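Local coordinates for glycoside hydrolase family 81 (Clostridium thermocellum, PDB 6FOP), which probably hydrolyses beta-1,3-glucans such as laminarin as an endo-acting glucanase of the cellulosome, here in a mutant form, at residues Y222-E231 and T243-E253; G258-W268 and R285-F296. All coordinates share one frame; numbering follows the deposited sequence.

Contact 1 (Y222-E231 and T243-E253)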
loop_
_atom_site.group_PDB
_atom_site.type_symbol
_atom_site.label_atom_id
_atom_site.label_comp_id
_atom_site.label_asym_id
_atom_site.label_seq_id
_atom_site.Cartn_x
_atom_site.Cartn_y
_atom_site.Cartn_z
ATOM N N TYR A 222 -1.583 7.865 -30.066
ATOM C CA TYR A 222 -1.480 9.305 -30.047
ATOM C C TYR A 222 -2.382 9.967 -29.034
ATOM O O TYR A 222 -2.521 11.181 -29.042
ATOM C CB TYR A 222 -1.626 9.883 -31.488
ATOM C CG TYR A 222 -0.691 9.177 -32.450
ATOM C CD1 TYR A 222 0.670 9.412 -32.400
ATOM C CD2 TYR A 222 -1.148 8.205 -33.308
ATOM C CE1 TYR A 222 1.560 8.723 -33.229
ATOM C CE2 TYR A 222 -0.275 7.511 -34.157
ATOM C CZ TYR A 222 1.077 7.791 -34.129
ATOM O OH TYR A 222 1.929 7.097 -34.962
ATOM N N CYS A 223 -2.987 9.162 -28.159
ATOM C CA CYS A 223 -3.807 9.659 -27.055
ATOM C C CYS A 223 -2.917 9.655 -25.824
ATOM O O CYS A 223 -2.842 8.678 -25.082
ATOM C CB CYS A 223 -5.043 8.786 -26.893
ATOM S SG CYS A 223 -6.207 8.944 -28.264
ATOM N N PHE A 224 -2.162 10.720 -25.650
ATOM C CA PHE A 224 -1.151 10.783 -24.593
ATOM C C PHE A 224 -1.843 11.007 -23.246
ATOM O O PHE A 224 -2.648 11.920 -23.095
ATOM C CB PHE A 224 -0.175 11.927 -24.863
ATOM C CG PHE A 224 0.888 11.619 -25.896
ATOM C CD1 PHE A 224 0.696 10.700 -26.924
ATOM C CD2 PHE A 224 2.107 12.292 -25.825
ATOM C CE1 PHE A 224 1.708 10.445 -27.844
ATOM C CE2 PHE A 224 3.099 12.029 -26.740
ATOM C CZ PHE A 224 2.903 11.106 -27.731
ATOM N N VAL A 225 -1.507 10.167 -22.261
ATOM C CA VAL A 225 -2.068 10.326 -20.918
ATOM C C VAL A 225 -1.404 11.505 -20.243
ATOM O O VAL A 225 -0.194 11.542 -20.110
ATOM C CB VAL A 225 -1.919 9.047 -20.083
ATOM C CG1 VAL A 225 -2.403 9.307 -18.661
ATOM C CG2 VAL A 225 -2.745 7.942 -20.703
ATOM N N THR A 226 -2.224 12.486 -19.838
ATOM C CA THR A 226 -1.740 13.714 -19.215
ATOM C C THR A 226 -2.150 13.878 -17.752
ATOM O O THR A 226 -1.644 14.776 -17.084
ATOM C CB THR A 226 -2.199 14.950 -20.018
ATOM O OG1 THR A 226 -3.616 14.881 -20.212
ATOM C CG2 THR A 226 -1.514 14.948 -21.375
ATOM N N ASP A 227 -3.009 12.983 -17.252
ATOM C CA ASP A 227 -3.352 12.984 -15.816
ATOM C C ASP A 227 -3.964 11.626 -15.500
ATOM O O ASP A 227 -4.544 10.975 -16.368
ATOM C CB ASP A 227 -4.316 14.129 -15.462
ATOM C CG ASP A 227 -4.336 14.466 -13.965
ATOM O OD1 ASP A 227 -3.465 14.042 -13.216
ATOM O OD2 ASP A 227 -5.256 15.207 -13.573
ATOM N N THR A 228 -3.831 11.215 -14.238
ATOM C CA THR A 228 -4.436 9.993 -13.728
ATOM C C THR A 228 -4.971 10.287 -12.317
ATOM O O THR A 228 -4.302 10.968 -11.515
ATOM C CB THR A 228 -3.473 8.788 -13.693
ATOM O OG1 THR A 228 -2.367 9.052 -12.826
ATOM C CG2 THR A 228 -2.973 8.459 -15.116
ATOM N N LYS A 229 -6.172 9.773 -12.047
ATOM C CA LYS A 229 -6.892 10.062 -10.797
ATOM C C LYS A 229 -7.664 8.871 -10.302
ATOM O O LYS A 229 -8.355 8.198 -11.079
ATOM C CB LYS A 229 -7.900 11.211 -11.033
ATOM C CG LYS A 229 -7.292 12.572 -11.322
ATOM C CD LYS A 229 -6.926 13.342 -10.052
ATOM C CE LYS A 229 -5.822 14.372 -10.301
ATOM N NZ LYS A 229 -4.494 13.650 -10.309
ATOM N N VAL A 230 -7.614 8.662 -8.982
ATOM C CA VAL A 230 -8.559 7.767 -8.289
ATOM C C VAL A 230 -9.548 8.562 -7.466
ATOM O O VAL A 230 -9.225 9.625 -6.953
ATOM C CB VAL A 230 -7.884 6.721 -7.421
ATOM C CG1 VAL A 230 -7.025 5.825 -8.297
ATOM C CG2 VAL A 230 -7.086 7.343 -6.265
ATOM N N GLU A 231 -10.760 8.015 -7.365
ATOM C CA GLU A 231 -11.774 8.515 -6.442
ATOM C C GLU A 231 -12.422 7.295 -5.803
ATOM O O GLU A 231 -12.430 6.219 -6.402
ATOM C CB GLU A 231 -12.857 9.312 -7.162
ATOM C CG GLU A 231 -12.398 10.410 -8.076
ATOM C CD GLU A 231 -13.531 10.751 -9.031
ATOM O OE1 GLU A 231 -13.654 10.149 -10.149
ATOM O OE2 GLU A 231 -14.354 11.548 -8.613
ATOM N N THR A 243 -14.067 2.154 -6.214
ATOM C CA THR A 243 -12.955 3.016 -6.647
ATOM C C THR A 243 -13.060 3.220 -8.159
ATOM O O THR A 243 -13.245 2.243 -8.892
ATOM C CB THR A 243 -11.588 2.387 -6.348
ATOM O OG1 THR A 243 -11.550 1.987 -4.966
ATOM C CG2 THR A 243 -10.457 3.384 -6.611
ATOM N N THR A 244 -12.983 4.478 -8.586
ATOM C CA THR A 244 -12.944 4.843 -10.002
ATOM C C THR A 244 -11.519 5.270 -10.344
ATOM O O THR A 244 -10.895 6.001 -9.584
ATOM C CB THR A 244 -14.004 5.929 -10.297
ATOM O OG1 THR A 244 -15.287 5.403 -9.932
ATOM C CG2 THR A 244 -14.077 6.293 -11.771
ATOM N N PHE A 245 -11.028 4.772 -11.484
ATOM C CA PHE A 245 -9.702 5.099 -12.045
ATOM C C PHE A 245 -9.930 5.832 -13.347
ATOM O O PHE A 245 -10.660 5.319 -14.194
ATOM C CB PHE A 245 -8.930 3.818 -12.317
ATOM C CG PHE A 245 -8.710 2.995 -11.070
ATOM C CD1 PHE A 245 -9.681 2.137 -10.616
ATOM C CD2 PHE A 245 -7.531 3.096 -10.367
ATOM C CE1 PHE A 245 -9.489 1.385 -9.456
ATOM C CE2 PHE A 245 -7.337 2.362 -9.197
ATOM C CZ PHE A 245 -8.328 1.522 -8.750
ATOM N N THR A 246 -9.357 7.026 -13.483
ATOM C CA THR A 246 -9.572 7.856 -14.686
ATOM C C THR A 246 -8.251 8.372 -15.216
ATOM O O THR A 246 -7.439 8.910 -14.470
ATOM C CB THR A 246 -10.520 9.029 -14.374
ATOM O OG1 THR A 246 -11.719 8.502 -13.798
ATOM C CG2 THR A 246 -10.872 9.807 -15.637
ATOM N N ALA A 247 -8.047 8.193 -16.528
ATOM C CA ALA A 247 -6.920 8.763 -17.249
ATOM C C ALA A 247 -7.457 9.861 -18.149
ATOM O O ALA A 247 -8.458 9.670 -18.832
ATOM C CB ALA A 247 -6.228 7.695 -18.080
ATOM N N GLU A 248 -6.801 11.004 -18.129
ATOM C CA GLU A 248 -7.071 12.086 -19.058
ATOM C C GLU A 248 -6.134 11.878 -20.243
ATOM O O GLU A 248 -4.949 11.680 -20.039
ATOM C CB GLU A 248 -6.759 13.424 -18.389
ATOM C CG GLU A 248 -6.900 14.649 -19.248
ATOM C CD GLU A 248 -6.336 15.872 -18.535
ATOM O OE1 GLU A 248 -5.084 16.093 -18.537
ATOM O OE2 GLU A 248 -7.149 16.593 -17.950
ATOM N N VAL A 249 -6.651 12.009 -21.465
ATOM C CA VAL A 249 -5.808 11.966 -22.659
ATOM C C VAL A 249 -5.869 13.266 -23.466
ATOM O O VAL A 249 -6.903 13.957 -23.511
ATOM C CB VAL A 249 -6.120 10.767 -23.563
ATOM C CG1 VAL A 249 -5.885 9.455 -22.842
ATOM C CG2 VAL A 249 -7.519 10.815 -24.133
ATOM N N SER A 250 -4.704 13.582 -24.057
ATOM C CA SER A 250 -4.579 14.672 -24.995
ATOM C C SER A 250 -4.252 14.037 -26.357
ATOM O O SER A 250 -3.264 13.309 -26.513
ATOM C CB SER A 250 -3.527 15.647 -24.467
ATOM O OG SER A 250 -3.934 16.119 -23.161
ATOM N N VAL A 251 -5.124 14.284 -27.326
ATOM C CA VAL A 251 -5.012 13.641 -28.627
ATOM C C VAL A 251 -4.046 14.425 -29.520
ATOM O O VAL A 251 -4.327 15.560 -29.933
ATOM C CB VAL A 251 -6.382 13.535 -29.304
ATOM C CG1 VAL A 251 -6.240 12.827 -30.650
ATOM C CG2 VAL A 251 -7.390 12.810 -28.410
ATOM N N LYS A 252 -2.918 13.807 -29.836
ATOM C CA LYS A 252 -1.859 14.459 -30.626
ATOM C C LYS A 252 -2.127 14.439 -32.134
ATOM O O LYS A 252 -1.665 15.323 -32.850
ATOM C CB LYS A 252 -0.493 13.868 -30.324
ATOM C CG LYS A 252 -0.114 13.919 -28.847
ATOM C CD LYS A 252 -0.062 15.351 -28.315
ATOM C CE LYS A 252 0.199 15.403 -26.834
ATOM N NZ LYS A 252 0.032 16.807 -26.376
ATOM N N GLU A 253 -2.858 13.450 -32.610
ATOM C CA GLU A 253 -3.321 13.397 -34.009
ATOM C C GLU A 253 -4.389 12.336 -34.099
ATOM O O GLU A 253 -4.520 11.510 -33.187
ATOM C CB GLU A 253 -2.196 13.118 -34.998
ATOM C CG GLU A 253 -1.488 11.799 -34.770
ATOM C CD GLU A 253 -0.587 11.456 -35.960
ATOM O OE1 GLU A 253 0.527 12.051 -36.068
ATOM O OE2 GLU A 253 -0.987 10.566 -36.740
HETATM O O HOH W 1 -3.452 17.663 -16.890
HETATM O O HOH W 2 -6.067 17.346 -15.348
HETATM O O HOH W 3 -11.377 8.658 -11.072
#
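One face of the Y222 ring carries the carboxylate of E253, stacked with the two planes 21° apart, and E253 CG comes to 3.6 Å from Y222 CG. Because CG of E253 stands between its own backbone N and carbonyl carbon (chi1 60°), the acid runs alongside the tyrosine; Y200, Q161 and S178 bind its oxygens. The F224 ring is crossed at about a right angle by K252, whose CG sits over the ring centre, 3.8 Å from the centroid, as a CH-pi contact. Farther along, V230 CG1 meets the F245 ring obliquely, 3.5 Å from F245 CD2.

These pairs lie along, and just beyond the open end of, a twisted antiparallel beta hairpin whose register slips by one residue between V225 and D227, a beta bulge. At the bulge, T226 OG1 donates to the anti lone pair of E248 OE1 over a short 2.5 Å. Beside it a water lies within hydrogen-bonding distance of both D227 OD2 and E248 OE2.

C223, V225, A247 and V249 pack on the other side of the hairpin. F245 pairs by backbone with F296 of strand 295-301, and A247 with T294 just before it; that strand completes a three-stranded sheet. F224 reaches strand 200-206, and V230 and T243 lean on helix 514-534.

Contact 2 (G258-W268 and R285-F296)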
loop_
_atom_site.group_PDB
_atom_site.type_symbol
_atom_site.label_atom_id
_atom_site.label_comp_id
_atom_site.label_asym_id
_atom_site.label_seq_id
_atom_site.Cartn_x
_atom_site.Cartn_y
_atom_site.Cartn_z
ATOM N N GLY A 258 -9.233 7.545 -26.799
ATOM C CA GLY A 258 -9.315 6.500 -25.788
ATOM C C GLY A 258 -7.924 6.081 -25.419
ATOM O O GLY A 258 -6.962 6.721 -25.786
ATOM N N THR A 259 -7.827 4.996 -24.660
ATOM C CA THR A 259 -6.554 4.364 -24.394
ATOM C C THR A 259 -6.780 2.914 -23.999
ATOM O O THR A 259 -7.933 2.433 -23.970
ATOM C CB THR A 259 -5.707 5.140 -23.357
ATOM O OG1 THR A 259 -4.361 4.671 -23.388
ATOM C CG2 THR A 259 -6.228 5.007 -21.938
ATOM N N ILE A 260 -5.670 2.202 -23.847
ATOM C CA ILE A 260 -5.674 0.828 -23.424
ATOM C C ILE A 260 -5.126 0.819 -21.999
ATOM O O ILE A 260 -4.011 1.258 -21.757
ATOM C CB ILE A 260 -4.802 -0.051 -24.334
ATOM C CG1 ILE A 260 -5.288 -0.017 -25.782
ATOM C CG2 ILE A 260 -4.784 -1.490 -23.812
ATOM C CD1 ILE A 260 -4.338 -0.669 -26.782
ATOM N N LEU A 261 -5.941 0.347 -21.059
ATOM C CA LEU A 261 -5.544 0.241 -19.631
ATOM C C LEU A 261 -5.303 -1.240 -19.312
ATOM O O LEU A 261 -6.066 -2.101 -19.735
ATOM C CB LEU A 261 -6.579 0.848 -18.703
ATOM C CG LEU A 261 -6.864 2.332 -18.913
ATOM C CD1 LEU A 261 -8.031 2.731 -18.014
ATOM C CD2 LEU A 261 -5.630 3.153 -18.577
ATOM N N ALA A 262 -4.219 -1.485 -18.601
ATOM C CA ALA A 262 -3.839 -2.808 -18.146
ATOM C C ALA A 262 -4.196 -2.860 -16.647
ATOM O O ALA A 262 -3.787 -2.010 -15.877
ATOM C CB ALA A 262 -2.348 -3.062 -18.362
ATOM N N LEU A 263 -4.862 -3.948 -16.262
ATOM C CA LEU A 263 -5.368 -4.146 -14.902
ATOM C C LEU A 263 -4.681 -5.312 -14.247
ATOM O O LEU A 263 -4.509 -6.346 -14.861
ATOM C CB LEU A 263 -6.877 -4.432 -14.931
ATOM C CG LEU A 263 -7.814 -3.238 -14.985
ATOM C CD1 LEU A 263 -7.619 -2.376 -16.232
ATOM C CD2 LEU A 263 -9.267 -3.711 -14.921
ATOM N N TYR A 264 -4.291 -5.117 -12.990
ATOM C CA TYR A 264 -3.759 -6.199 -12.185
ATOM C C TYR A 264 -4.875 -7.154 -11.738
ATOM O O TYR A 264 -6.063 -6.757 -11.687
ATOM C CB TYR A 264 -3.132 -5.625 -10.949
ATOM C CG TYR A 264 -1.880 -4.795 -11.102
ATOM C CD1 TYR A 264 -0.693 -5.352 -11.565
ATOM C CD2 TYR A 264 -1.873 -3.432 -10.783
ATOM C CE1 TYR A 264 0.479 -4.606 -11.614
ATOM C CE2 TYR A 264 -0.701 -2.695 -10.792
ATOM C CZ TYR A 264 0.468 -3.268 -11.228
ATOM O OH TYR A 264 1.609 -2.495 -11.185
ATOM N N PRO A 265 -4.517 -8.382 -11.335
ATOM C CA PRO A 265 -5.542 -9.303 -10.825
ATOM C C PRO A 265 -6.438 -8.759 -9.711
ATOM O O PRO A 265 -7.646 -9.025 -9.726
ATOM C CB PRO A 265 -4.707 -10.480 -10.329
ATOM C CG PRO A 265 -3.545 -10.495 -11.270
ATOM C CD PRO A 265 -3.219 -9.046 -11.471
ATOM N N HIS A 266 -5.888 -8.009 -8.757
ATOM C CA HIS A 266 -6.782 -7.488 -7.710
ATOM C C HIS A 266 -7.840 -6.523 -8.241
ATOM O O HIS A 266 -8.822 -6.233 -7.537
ATOM C CB HIS A 266 -6.001 -6.855 -6.552
ATOM C CG HIS A 266 -5.470 -5.501 -6.866
ATOM N ND1 HIS A 266 -4.312 -5.328 -7.587
ATOM C CD2 HIS A 266 -5.935 -4.260 -6.585
ATOM C CE1 HIS A 266 -4.104 -4.043 -7.764
ATOM N NE2 HIS A 266 -5.066 -3.372 -7.154
ATOM N N GLN A 267 -7.635 -5.989 -9.453
ATOM C CA GLN A 267 -8.602 -5.111 -10.109
ATOM C C GLN A 267 -9.562 -5.886 -11.000
ATOM O O GLN A 267 -10.754 -5.592 -11.017
ATOM C CB GLN A 267 -7.895 -4.061 -10.959
ATOM C CG GLN A 267 -7.048 -3.098 -10.128
ATOM C CD GLN A 267 -6.059 -2.292 -10.926
ATOM O OE1 GLN A 267 -5.505 -2.785 -11.889
ATOM N NE2 GLN A 267 -5.824 -1.068 -10.527
ATOM N N TRP A 268 -9.051 -6.832 -11.802
ATOM C CA TRP A 268 -9.949 -7.521 -12.745
ATOM C C TRP A 268 -10.693 -8.706 -12.171
ATOM O O TRP A 268 -11.749 -9.079 -12.694
ATOM C CB TRP A 268 -9.227 -7.921 -14.053
ATOM C CG TRP A 268 -8.057 -8.878 -13.997
ATOM C CD1 TRP A 268 -6.751 -8.552 -14.200
ATOM C CD2 TRP A 268 -8.076 -10.297 -13.764
ATOM N NE1 TRP A 268 -5.966 -9.667 -14.135
ATOM C CE2 TRP A 268 -6.759 -10.753 -13.867
ATOM C CE3 TRP A 268 -9.091 -11.234 -13.547
ATOM C CZ2 TRP A 268 -6.409 -12.106 -13.670
ATOM C CZ3 TRP A 268 -8.738 -12.590 -13.351
ATOM C CH2 TRP A 268 -7.413 -12.996 -13.419
ATOM N N ARG A 285 3.177 -9.619 -11.266
ATOM C CA ARG A 285 1.936 -9.570 -10.472
ATOM C C ARG A 285 0.857 -10.525 -10.969
ATOM O O ARG A 285 -0.280 -10.478 -10.519
ATOM C CB ARG A 285 1.391 -8.129 -10.427
ATOM C CG ARG A 285 2.270 -7.135 -9.691
ATOM C CD ARG A 285 2.132 -7.210 -8.167
ATOM N NE ARG A 285 2.972 -6.178 -7.574
ATOM C CZ ARG A 285 4.293 -6.238 -7.428
ATOM N NH1 ARG A 285 4.976 -7.389 -7.591
ATOM N NH2 ARG A 285 4.961 -5.146 -7.095
ATOM N N GLY A 286 1.212 -11.430 -11.877
ATOM C CA GLY A 286 0.222 -12.277 -12.523
ATOM C C GLY A 286 -0.150 -11.752 -13.894
ATOM O O GLY A 286 0.520 -10.874 -14.471
ATOM N N ILE A 287 -1.263 -12.250 -14.405
ATOM C CA ILE A 287 -1.747 -11.820 -15.697
ATOM C C ILE A 287 -2.399 -10.451 -15.525
ATOM O O ILE A 287 -3.256 -10.267 -14.645
ATOM C CB ILE A 287 -2.797 -12.799 -16.247
ATOM C CG1 ILE A 287 -2.174 -14.170 -16.491
ATOM C CG2 ILE A 287 -3.487 -12.261 -17.488
ATOM C CD1 ILE A 287 -1.052 -14.223 -17.485
ATOM N N MET A 288 -1.971 -9.493 -16.347
ATOM C CA MET A 288 -2.663 -8.215 -16.493
ATOM C C MET A 288 -3.601 -8.335 -17.670
ATOM O O MET A 288 -3.170 -8.681 -18.768
ATOM C CB MET A 288 -1.704 -7.030 -16.674
ATOM C CG MET A 288 -0.910 -6.724 -15.422
ATOM S SD MET A 288 0.166 -5.286 -15.547
ATOM C CE MET A 288 -0.922 -3.959 -14.997
ATOM N N LYS A 289 -4.875 -8.077 -17.436
ATOM C CA LYS A 289 -5.859 -7.963 -18.499
ATOM C C LYS A 289 -5.854 -6.543 -19.031
ATOM O O LYS A 289 -5.230 -5.646 -18.468
ATOM C CB LYS A 289 -7.257 -8.392 -18.021
ATOM C CG LYS A 289 -7.324 -9.861 -17.644
ATOM C CD LYS A 289 -8.779 -10.275 -17.371
ATOM C CE LYS A 289 -8.857 -11.730 -16.985
ATOM N NZ LYS A 289 -10.276 -12.114 -16.732
ATOM N N THR A 290 -6.530 -6.353 -20.156
ATOM C CA THR A 290 -6.638 -5.034 -20.746
ATOM C C THR A 290 -8.080 -4.670 -21.032
ATOM O O THR A 290 -8.928 -5.528 -21.302
ATOM C CB THR A 290 -5.807 -4.911 -22.033
ATOM O OG1 THR A 290 -6.230 -5.869 -23.012
ATOM C CG2 THR A 290 -4.327 -5.018 -21.755
ATOM N N ILE A 291 -8.343 -3.358 -21.029
ATOM C CA ILE A 291 -9.644 -2.814 -21.415
ATOM C C ILE A 291 -9.396 -1.603 -22.303
ATOM O O ILE A 291 -8.302 -1.017 -22.265
ATOM C CB ILE A 291 -10.513 -2.388 -20.208
ATOM C CG1 ILE A 291 -9.821 -1.281 -19.392
ATOM C CG2 ILE A 291 -10.799 -3.626 -19.349
ATOM C CD1 ILE A 291 -10.678 -0.734 -18.300
ATOM N N GLN A 292 -10.389 -1.273 -23.102
ATOM C CA GLN A 292 -10.397 -0.011 -23.831
ATOM C C GLN A 292 -11.193 0.981 -23.031
ATOM O O GLN A 292 -12.366 0.734 -22.719
ATOM C CB GLN A 292 -11.049 -0.177 -25.200
ATOM C CG GLN A 292 -11.371 1.131 -25.938
ATOM C CD GLN A 292 -10.217 2.037 -26.118
ATOM O OE1 GLN A 292 -10.323 3.240 -25.842
ATOM N NE2 GLN A 292 -9.110 1.503 -26.635
ATOM N N GLY A 293 -10.588 2.126 -22.783
ATOM C CA GLY A 293 -11.307 3.231 -22.172
ATOM C C GLY A 293 -10.400 4.102 -21.372
ATOM O O GLY A 293 -9.237 3.744 -21.098
ATOM N N THR A 294 -10.947 5.232 -20.961
ATOM C CA THR A 294 -10.219 6.141 -20.116
ATOM C C THR A 294 -10.603 6.012 -18.641
ATOM O O THR A 294 -10.025 6.705 -17.823
ATOM C CB THR A 294 -10.421 7.585 -20.582
ATOM O OG1 THR A 294 -11.821 7.858 -20.666
ATOM C CG2 THR A 294 -9.728 7.774 -21.927
ATOM N N SER A 295 -11.538 5.121 -18.307
ATOM C CA SER A 295 -11.874 4.897 -16.913
ATOM C C SER A 295 -12.447 3.521 -16.693
ATOM O O SER A 295 -12.987 2.888 -17.600
ATOM C CB SER A 295 -12.852 5.955 -16.398
ATOM O OG SER A 295 -14.109 5.813 -17.014
ATOM N N PHE A 296 -12.319 3.072 -15.449
ATOM C CA PHE A 296 -12.980 1.860 -14.986
ATOM C C PHE A 296 -13.175 1.954 -13.486
ATOM O O PHE A 296 -12.605 2.816 -12.825
ATOM C CB PHE A 296 -12.191 0.593 -15.366
ATOM C CG PHE A 296 -10.892 0.419 -14.636
ATOM C CD1 PHE A 296 -9.734 1.018 -15.087
ATOM C CD2 PHE A 296 -10.814 -0.402 -13.498
ATOM C CE1 PHE A 296 -8.530 0.849 -14.448
ATOM C CE2 PHE A 296 -9.605 -0.591 -12.869
ATOM C CZ PHE A 296 -8.467 0.060 -13.325
HETATM O O HOH W 4 -11.943 -9.932 -15.415
#
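Strands 260-263 and 286-292 pair as antiparallel neighbours at 151°, with L261 and I291 exchanging two backbone hydrogen bonds and L263 N donating to K289 O at 2.8 Å. They form part of a three-stranded antiparallel sheet, and the short helix 265-268 that follows the first strand, with Y264 at its N-cap, folds back against the second.

F296 brings a ring to the leucine face. L263 approaches it from the opposite direction and lays CD1 over the ring, 4.0 Å from the centroid, whereas L261 CD1 touches the edge in plane, 3.8 Å from F296 CD1. I291 CG1 fills in beside L261 CB and L263 CD1. At the end of the strand pair, M288 runs alongside Y264 in a Met-aromatic contact: the bend at chi3 (90°) turns CE over the ring, 3.8 Å from its centroid, and sets SD obliquely to it. CE also rests on A262 CB. The Y264 hydroxyl is held by H56 and K129, and R285, whose CG lies against Y264 CE1, ends in a salt bridge to E474.

W268 is gripped from several directions. The extended K289 chain crosses one face, with CE 3.6 Å from the centroid of the six-membered ring and NZ in an off-centre cation-pi contact; P265 CA lies on the opposite face. A water joins K289 NZ to W268 O. At the indole edge, W268 NE1 donates to I287 O over 2.8 Å, the acceptor close to the ring plane.

Contact 2 is a buried contact, while contact 1 is only partly buried and carries a polar side. That difference shows in the chemistry: one face of the hairpin 223-235/240-251 is polar, with hydroxyls, carboxylates and waters, beside an apolar one, whereas contact 2 is dominated by aromatic faces, methyls and an indole N-H. The two meet at strand 295-301, which leaves contact 2 to become the third strand beside 240-251. There the F245 and F296 rings stack, and elsewhere C223 CB packs on G258 O. Contact 1 closes before contact 2 opens along the chain, their centres about 13 Å apart.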